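Local coordinates for protein probable transcriptional regulator (Pseudomonas aeruginosa, PDB 2FBI) that probably binds DNA as a dimer through winged helix-turn-helix domains and regulates transcription, as other members of the MarR family do, at residues A[27-32]-A[109-114]; A[41-46]-A[102-107]; A[80-85]-A[92-97]. One frame throughout, in Å; residues are numbered along the deposited sequence. Where two conformers were deposited one is given.

Overall arrangement
The chain starts with helix 10-22 and turns into helix 26-32, the first half of contact 1. Helix 36-48 follows and supplies the first half of contact 2. After helices 53-59 and 64-76 the chain runs out and back as strands 80-85 and 91-96, and contact 3 closes this short hairpin loop. Helix 98-122 then closes contact 2 through 102-107 and contact 1 through 109-114. The loops are nested: contact 3 inside contact 2, and contact 2 inside contact 1. Contacts 1 and 2 touch through M107, and L45 and R46 of contact 2 pack on V94 and L96 of contact 3. Helix 98-122 thus joins helices 26-32 and 36-48, and helix 36-48 in turn packs on the wing.

Contact 1. Residues A[27-32]-A[109-114]; sequences PSLNQH and GDMEKN
In this MarR-type fold, short helix 26-32 packs on the long helix 98-122, and S28, H32, D110 and N114 carry the polar contacts between them. The two segments run nearly antiparallel, at 161°, with their axes 10.5 Å apart. S28 faces D110 in the backbone register. Its hydroxyl takes a hydrogen bond from the side-chain amide of N114, ND2 to OG 2.9 Å. The bond is bent, and OG is tilted somewhat out of the amide plane of N114. One turn earlier on the long helix, D110 receives a second bond. H32 NE2 donates to D110 OD2 over 3.1 Å, with the oxygen close to the imidazole plane. Ring and carboxylate are turned steeply against each other, with planes 76° apart. The H32 ring holds a proton on NE2 here, and the nearby carboxylate would be expected to favour the charged form of the ring. A water bound to Q31 OE1 also donates weakly to D110 OD2. Helix 98-122 leads on toward the part of the chain that forms the dimer interface in MarR proteins. In one of its two modelled conformers M111 brings SD near L29 CD2, at 4.2 Å, though this detail is doubtful. W39 of helix 36-48 touches both L29 and M111, and F25 lies against M111 and N114. R7 of the second subunit also packs on M111.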
# COMPACT_ATOMS: atom_id res chain seq x y z
N PRO A 27 -14.24 -4.55 -8.00
CA PRO A 27 -15.25 -4.92 -9.03
C PRO A 27 -15.73 -3.79 -9.87
O PRO A 27 -15.70 -3.91 -11.10
CB PRO A 27 -16.35 -5.58 -8.22
CG PRO A 27 -15.65 -6.12 -7.06
CD PRO A 27 -14.69 -5.00 -6.68
N SER A 28 -16.07 -2.64 -9.30
CA SER A 28 -16.46 -1.51 -10.17
C SER A 28 -15.34 -0.99 -11.09
O SER A 28 -15.61 -0.51 -12.20
CB SER A 28 -17.03 -0.34 -9.38
OG SER A 28 -17.53 -0.80 -8.13
N LEU A 29 -14.13 -1.00 -10.57
CA LEU A 29 -12.97 -0.75 -11.40
C LEU A 29 -12.77 -1.95 -12.34
O LEU A 29 -12.57 -1.74 -13.48
CB LEU A 29 -11.69 -0.51 -10.55
CG LEU A 29 -11.69 0.56 -9.44
CD1 LEU A 29 -10.50 0.38 -8.56
CD2 LEU A 29 -11.73 1.98 -10.04
N ASN A 30 -12.79 -3.20 -11.86
CA ASN A 30 -12.87 -4.37 -12.78
C ASN A 30 -13.93 -4.01 -13.84
O ASN A 30 -13.60 -3.63 -14.99
CB ASN A 30 -13.24 -5.69 -12.03
CG ASN A 30 -12.09 -6.26 -11.17
OD1 ASN A 30 -10.96 -5.78 -11.24
ND2 ASN A 30 -12.38 -7.28 -10.35
N GLN A 31 -15.21 -3.95 -13.41
CA GLN A 31 -16.35 -3.57 -14.32
C GLN A 31 -16.16 -2.37 -15.21
O GLN A 31 -16.79 -2.28 -16.25
CB GLN A 31 -17.71 -3.45 -13.57
CG GLN A 31 -18.37 -4.80 -13.27
CD GLN A 31 -19.05 -4.86 -11.88
OE1 GLN A 31 -19.56 -3.84 -11.35
NE2 GLN A 31 -19.04 -6.05 -11.28
N HIS A 32 -15.29 -1.44 -14.85
CA HIS A 32 -15.17 -0.21 -15.69
C HIS A 32 -13.87 -0.27 -16.52
O HIS A 32 -13.52 0.66 -17.26
CB HIS A 32 -15.18 1.05 -14.85
CG HIS A 32 -16.54 1.58 -14.51
ND1 HIS A 32 -17.03 2.76 -15.03
CD2 HIS A 32 -17.50 1.12 -13.67
CE1 HIS A 32 -18.23 3.00 -14.54
NE2 HIS A 32 -18.54 2.02 -13.71
N GLY A 109 -20.75 7.55 -8.89
CA GLY A 109 -21.97 6.99 -8.28
C GLY A 109 -21.73 5.59 -7.73
O GLY A 109 -22.02 5.31 -6.55
N ASP A 110 -21.14 4.73 -8.56
CA ASP A 110 -20.69 3.42 -8.06
C ASP A 110 -19.75 3.54 -6.85
O ASP A 110 -19.95 2.87 -5.84
CB ASP A 110 -20.05 2.58 -9.20
CG ASP A 110 -21.09 2.11 -10.25
OD1 ASP A 110 -22.28 1.96 -9.88
OD2 ASP A 110 -20.72 1.92 -11.44
N MET A 111 -18.74 4.41 -6.93
CA MET A 111 -17.78 4.51 -5.82
C MET A 111 -18.42 5.05 -4.52
O MET A 111 -18.01 4.67 -3.42
CB MET A 111 -16.48 5.26 -6.22
CG MET A 111 -15.70 4.69 -7.45
SD MET A 111 -14.81 3.09 -7.34
CE MET A 111 -16.17 1.98 -7.42
N GLU A 112 -19.43 5.92 -4.64
CA GLU A 112 -20.21 6.38 -3.48
C GLU A 112 -20.99 5.21 -2.82
O GLU A 112 -20.93 5.04 -1.59
CB GLU A 112 -21.11 7.55 -3.89
CG GLU A 112 -22.15 8.09 -2.84
CD GLU A 112 -21.53 8.54 -1.52
OE1 GLU A 112 -20.54 9.30 -1.57
OE2 GLU A 112 -22.04 8.12 -0.43
N LYS A 113 -21.63 4.37 -3.63
CA LYS A 113 -22.34 3.18 -3.11
C LYS A 113 -21.40 2.22 -2.39
O LYS A 113 -21.77 1.63 -1.35
CB LYS A 113 -23.01 2.40 -4.24
CG LYS A 113 -23.83 3.22 -5.20
CD LYS A 113 -25.31 2.91 -5.08
CE LYS A 113 -26.14 3.84 -6.01
NZ LYS A 113 -25.88 3.61 -7.46
N ASN A 114 -20.18 2.07 -2.93
CA ASN A 114 -19.22 1.23 -2.25
C ASN A 114 -18.75 1.79 -0.95
O ASN A 114 -18.49 1.04 -0.00
CB ASN A 114 -18.07 0.88 -3.19
CG ASN A 114 -18.55 0.08 -4.38
OD1 ASN A 114 -19.32 -0.86 -4.22
ND2 ASN A 114 -18.12 0.47 -5.57
O HOH W 1 -20.04 -1.43 -10.87

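Contact 2. Residues A[41-46]-A[102-107]; sequences VIRILR and QCFVSM
Helices 41-46 and 102-107 cross steeply, at 107° between their directions, with axes 10.6 Å apart. Their backbones come nearest at I42 and F104. Here the long helix 98-122, which follows the wing, crosses helix 36-48 of the winged helix-turn-helix domain. The F104 ring is the centre of the contact. Its CG stands anti to the backbone N (chi1 173°), which turns it toward R46; the ring then meets R46, R43 and I42. R46 lies over one face. Its CG sits above the ring centre, 3.6 Å from the centroid of F104, in a CH-pi contact. The R46 chain bends at chi2. The R46 and F104 side chains cross at about a right angle, and the guanidinium lies over the ring with planes 28° apart. NE comes within 3.4 Å of F104 CD2. The tip of R46 goes on to a methyl of V105, NH2 to CG2 3.9 Å. R46 NH2 is also hydrogen-bonded to Q101 OE1, which helps hold the group in place. R43 meets the edge of the same ring, its CD 3.8 Å from F104 CE1 and close to the ring plane. I42 fills in nearer the backbone, with CG2 4.1 Å from F104 CB. R43 NH1 donates to R7 O of the second subunit, and that R7 also packs on F104. Within the chain, L96 of strand 91-96 lies against I42 and R46, and L34 touches I42 and M107.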
# COMPACT_ATOMS: atom_id res chain seq x y z
N VAL A 41 -4.39 7.96 -9.79
CA VAL A 41 -3.98 9.05 -10.61
C VAL A 41 -5.18 9.94 -11.02
O VAL A 41 -5.20 11.17 -10.82
CB VAL A 41 -3.20 8.50 -11.84
CG1 VAL A 41 -2.97 9.58 -12.82
CG2 VAL A 41 -1.82 7.97 -11.39
N ILE A 42 -6.22 9.32 -11.54
CA ILE A 42 -7.44 10.06 -11.90
C ILE A 42 -8.00 10.82 -10.68
O ILE A 42 -8.29 12.01 -10.77
CB ILE A 42 -8.52 9.08 -12.49
CG1 ILE A 42 -8.05 8.58 -13.85
CG2 ILE A 42 -9.88 9.80 -12.58
CD1 ILE A 42 -8.81 7.36 -14.39
N ARG A 43 -8.10 10.13 -9.55
CA ARG A 43 -8.58 10.74 -8.31
C ARG A 43 -7.78 11.98 -7.89
O ARG A 43 -8.36 12.98 -7.46
CB ARG A 43 -8.53 9.75 -7.14
CG ARG A 43 -9.62 8.69 -7.14
CD ARG A 43 -10.87 9.32 -6.63
NE ARG A 43 -11.22 8.87 -5.30
CZ ARG A 43 -11.89 9.61 -4.41
NH1 ARG A 43 -12.20 9.09 -3.26
NH2 ARG A 43 -12.20 10.89 -4.65
N ILE A 44 -6.45 11.90 -7.96
CA ILE A 44 -5.59 13.06 -7.56
C ILE A 44 -5.69 14.19 -8.55
O ILE A 44 -5.76 15.34 -8.20
CB ILE A 44 -4.09 12.63 -7.40
CG1 ILE A 44 -3.95 11.80 -6.12
CG2 ILE A 44 -3.14 13.87 -7.34
CD1 ILE A 44 -3.02 10.68 -6.30
N LEU A 45 -5.66 13.86 -9.81
CA LEU A 45 -5.77 14.89 -10.82
C LEU A 45 -7.19 15.58 -10.82
O LEU A 45 -7.33 16.78 -11.07
CB LEU A 45 -5.46 14.25 -12.17
CG LEU A 45 -4.00 13.88 -12.50
CD1 LEU A 45 -3.92 13.22 -13.89
CD2 LEU A 45 -3.04 15.15 -12.42
N ARG A 46 -8.22 14.81 -10.48
CA ARG A 46 -9.56 15.37 -10.27
C ARG A 46 -9.58 16.38 -9.12
O ARG A 46 -9.90 17.55 -9.31
CB ARG A 46 -10.54 14.23 -9.99
CG ARG A 46 -11.99 14.66 -9.67
CD ARG A 46 -12.71 15.45 -10.78
NE ARG A 46 -14.12 15.66 -10.31
CZ ARG A 46 -15.17 15.89 -11.10
NH1 ARG A 46 -16.36 16.06 -10.55
NH2 ARG A 46 -15.04 15.98 -12.43
N GLN A 102 -15.15 13.11 -17.36
CA GLN A 102 -16.48 12.47 -17.49
C GLN A 102 -16.40 11.02 -17.07
O GLN A 102 -17.34 10.46 -16.53
CB GLN A 102 -16.99 12.57 -18.95
CG GLN A 102 -18.46 12.08 -19.13
CD GLN A 102 -19.48 12.88 -18.31
OE1 GLN A 102 -19.33 14.06 -18.03
NE2 GLN A 102 -20.55 12.22 -17.95
N CYS A 103 -15.25 10.39 -17.33
CA CYS A 103 -14.88 9.11 -16.74
C CYS A 103 -14.97 9.16 -15.22
O CYS A 103 -15.68 8.36 -14.59
CB CYS A 103 -13.44 8.77 -17.19
SG CYS A 103 -12.93 7.19 -16.70
N PHE A 104 -14.27 10.11 -14.61
CA PHE A 104 -14.38 10.25 -13.16
C PHE A 104 -15.88 10.36 -12.73
O PHE A 104 -16.36 9.62 -11.86
CB PHE A 104 -13.61 11.46 -12.59
CG PHE A 104 -13.88 11.66 -11.12
CD1 PHE A 104 -13.09 10.99 -10.15
CD2 PHE A 104 -14.96 12.44 -10.70
CE1 PHE A 104 -13.37 11.14 -8.76
CE2 PHE A 104 -15.26 12.61 -9.31
CZ PHE A 104 -14.47 11.95 -8.34
N VAL A 105 -16.62 11.27 -13.38
CA VAL A 105 -18.06 11.47 -13.03
C VAL A 105 -18.88 10.16 -13.09
O VAL A 105 -19.55 9.80 -12.13
CB VAL A 105 -18.72 12.59 -13.89
CG1 VAL A 105 -20.25 12.63 -13.67
CG2 VAL A 105 -18.10 13.94 -13.58
N SER A 106 -18.81 9.42 -14.19
CA SER A 106 -19.62 8.21 -14.26
C SER A 106 -19.24 7.10 -13.28
O SER A 106 -20.08 6.30 -12.93
CB SER A 106 -19.73 7.69 -15.69
OG SER A 106 -18.54 7.10 -16.08
N MET A 107 -17.99 7.06 -12.83
CA MET A 107 -17.60 6.07 -11.85
C MET A 107 -18.01 6.44 -10.44
O MET A 107 -18.16 5.59 -9.60
CB MET A 107 -16.09 5.88 -11.89
CG MET A 107 -15.63 4.98 -13.05
SD MET A 107 -14.55 3.72 -12.41
CE MET A 107 -15.43 3.20 -10.95

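Contact 3. Residues A[80-85]-A[92-97]; sequences VRRWKA and VYVNLT
Strands 80-85 and 92-96 pair antiparallel, at 158° with axes 4.6 Å apart, as the two arms of a beta hairpin, the wing of the winged helix fold. R81 pairs with N95 and W83 with Y93 as hydrogen-bonded pairs. Each pair makes two backbone bonds, such as R81 N to N95 O at 2.9 Å. V80 with L96, R82 with V94 and K84 with V92 are non-hydrogen-bonded pairs. The CA-H groups of V80, R82, V92 and V94 approach carbonyl oxygens across the strands.

W83 is the main side chain on the face shared with R81, Y93 and N95. Its CG lies between the backbone N and the carbonyl carbon (chi1 39°), and the indole lies across the neighbouring strand. Y93 CB sits over the six-membered ring, 3.5 Å from its centroid, in a CH-pi contact. The two aromatic rings are near parallel, planes 25° apart, but slid so far that they barely overlap. At the indole edge, W83 NE1 donates to N95 OD1 over a short 2.6 Å, with OD1 close to the ring plane. N95 ND2 in turn donates to L96 O at 2.8 Å. The amide thus bridges the indole and its own strand. A85 CB rests 4.0 Å from Y93 CE1.

On the opposite face R82 and V94 lie side by side, CG to CG2 4.0 Å. R82 NH2 goes on to a salt bridge with E75 of helix 64-76. Near helix 98-122, V80 CB touches V94 CG1. T97 caps that helix: its OG1 accepts from G100 N and also bonds to G78 O. L71 of helix 64-76 touches R82 and V94, L45 of helix 36-48 covers V80, V94 and L96, and strand 51-52 pairs with the other edge of strand 91-96, the middle strand.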
# COMPACT_ATOMS: atom_id res chain seq x y z
N VAL A 80 -5.80 11.46 -19.84
CA VAL A 80 -4.97 12.58 -19.43
C VAL A 80 -4.25 13.23 -20.64
O VAL A 80 -4.10 12.60 -21.68
CB VAL A 80 -3.93 12.11 -18.36
CG1 VAL A 80 -4.63 11.40 -17.19
CG2 VAL A 80 -2.83 11.19 -19.03
N ARG A 81 -3.82 14.47 -20.47
CA ARG A 81 -2.95 15.24 -21.37
C ARG A 81 -1.62 15.56 -20.63
O ARG A 81 -1.63 15.86 -19.44
CB ARG A 81 -3.64 16.56 -21.71
CG ARG A 81 -2.90 17.48 -22.72
CD ARG A 81 -3.59 18.87 -22.80
NE ARG A 81 -4.97 18.64 -23.15
CZ ARG A 81 -5.38 18.22 -24.34
NH1 ARG A 81 -4.48 18.07 -25.32
NH2 ARG A 81 -6.69 17.97 -24.58
N ARG A 82 -0.49 15.54 -21.34
CA ARG A 82 0.83 15.87 -20.79
C ARG A 82 1.38 17.02 -21.57
O ARG A 82 1.25 17.03 -22.78
CB ARG A 82 1.79 14.68 -20.86
CG ARG A 82 1.53 13.67 -19.78
CD ARG A 82 2.58 12.53 -19.72
NE ARG A 82 2.73 11.78 -20.95
CZ ARG A 82 3.54 10.71 -21.09
NH1 ARG A 82 4.27 10.26 -20.07
NH2 ARG A 82 3.58 10.07 -22.27
N TRP A 83 1.97 17.99 -20.88
CA TRP A 83 2.52 19.16 -21.53
C TRP A 83 3.73 19.66 -20.77
O TRP A 83 3.77 19.58 -19.53
CB TRP A 83 1.49 20.30 -21.62
CG TRP A 83 0.58 20.47 -20.41
CD1 TRP A 83 -0.52 19.68 -20.08
CD2 TRP A 83 0.65 21.47 -19.39
NE1 TRP A 83 -1.11 20.15 -18.94
CE2 TRP A 83 -0.42 21.25 -18.50
CE3 TRP A 83 1.52 22.54 -19.14
CZ2 TRP A 83 -0.62 22.04 -17.38
CZ3 TRP A 83 1.30 23.33 -18.02
CH2 TRP A 83 0.25 23.08 -17.17
N LYS A 84 4.67 20.24 -21.50
CA LYS A 84 5.83 20.87 -20.87
C LYS A 84 5.48 22.26 -20.36
O LYS A 84 4.80 23.02 -21.06
CB LYS A 84 7.05 20.88 -21.84
CG LYS A 84 7.68 19.49 -21.94
CD LYS A 84 7.98 19.02 -23.36
CE LYS A 84 9.45 19.08 -23.69
NZ LYS A 84 9.76 20.25 -24.58
N ALA A 85 5.89 22.57 -19.13
CA ALA A 85 5.68 23.89 -18.58
C ALA A 85 6.35 24.97 -19.45
O ALA A 85 7.57 24.90 -19.69
CB ALA A 85 6.17 23.97 -17.18
N VAL A 92 7.18 18.34 -16.63
CA VAL A 92 6.05 17.85 -17.35
C VAL A 92 4.86 17.82 -16.40
O VAL A 92 4.88 17.14 -15.36
CB VAL A 92 6.31 16.48 -17.93
CG1 VAL A 92 5.03 15.93 -18.58
CG2 VAL A 92 7.51 16.53 -18.89
N TYR A 93 3.85 18.62 -16.76
CA TYR A 93 2.54 18.64 -16.11
C TYR A 93 1.49 17.72 -16.72
O TYR A 93 1.44 17.46 -17.93
CB TYR A 93 1.98 20.06 -16.08
CG TYR A 93 2.66 20.84 -15.01
CD1 TYR A 93 4.03 21.15 -15.12
CD2 TYR A 93 1.97 21.23 -13.89
CE1 TYR A 93 4.67 21.85 -14.12
CE2 TYR A 93 2.60 21.95 -12.90
CZ TYR A 93 3.93 22.25 -13.02
OH TYR A 93 4.55 22.92 -12.00
N VAL A 94 0.64 17.25 -15.85
CA VAL A 94 -0.38 16.31 -16.26
C VAL A 94 -1.76 16.85 -15.82
O VAL A 94 -1.92 17.38 -14.73
CB VAL A 94 -0.15 14.87 -15.67
CG1 VAL A 94 -1.05 13.91 -16.32
CG2 VAL A 94 1.32 14.37 -15.83
N ASN A 95 -2.75 16.66 -16.68
CA ASN A 95 -4.15 16.93 -16.27
C ASN A 95 -5.19 15.98 -16.90
O ASN A 95 -4.94 15.31 -17.91
CB ASN A 95 -4.51 18.42 -16.45
CG ASN A 95 -4.55 18.83 -17.90
OD1 ASN A 95 -3.56 19.30 -18.46
ND2 ASN A 95 -5.73 18.69 -18.52
N LEU A 96 -6.34 15.88 -16.26
CA LEU A 96 -7.43 15.09 -16.89
C LEU A 96 -7.93 15.79 -18.15
O LEU A 96 -7.96 17.01 -18.22
CB LEU A 96 -8.57 14.87 -15.90
CG LEU A 96 -8.24 13.95 -14.75
CD1 LEU A 96 -9.32 14.17 -13.69
CD2 LEU A 96 -8.15 12.48 -15.24
N THR A 97 -8.26 15.01 -19.16
CA THR A 97 -8.94 15.57 -20.34
C THR A 97 -10.47 15.65 -20.02
O THR A 97 -10.93 15.11 -18.99
CB THR A 97 -8.80 14.65 -21.52
OG1 THR A 97 -9.29 13.38 -21.13
CG2 THR A 97 -7.24 14.47 -21.97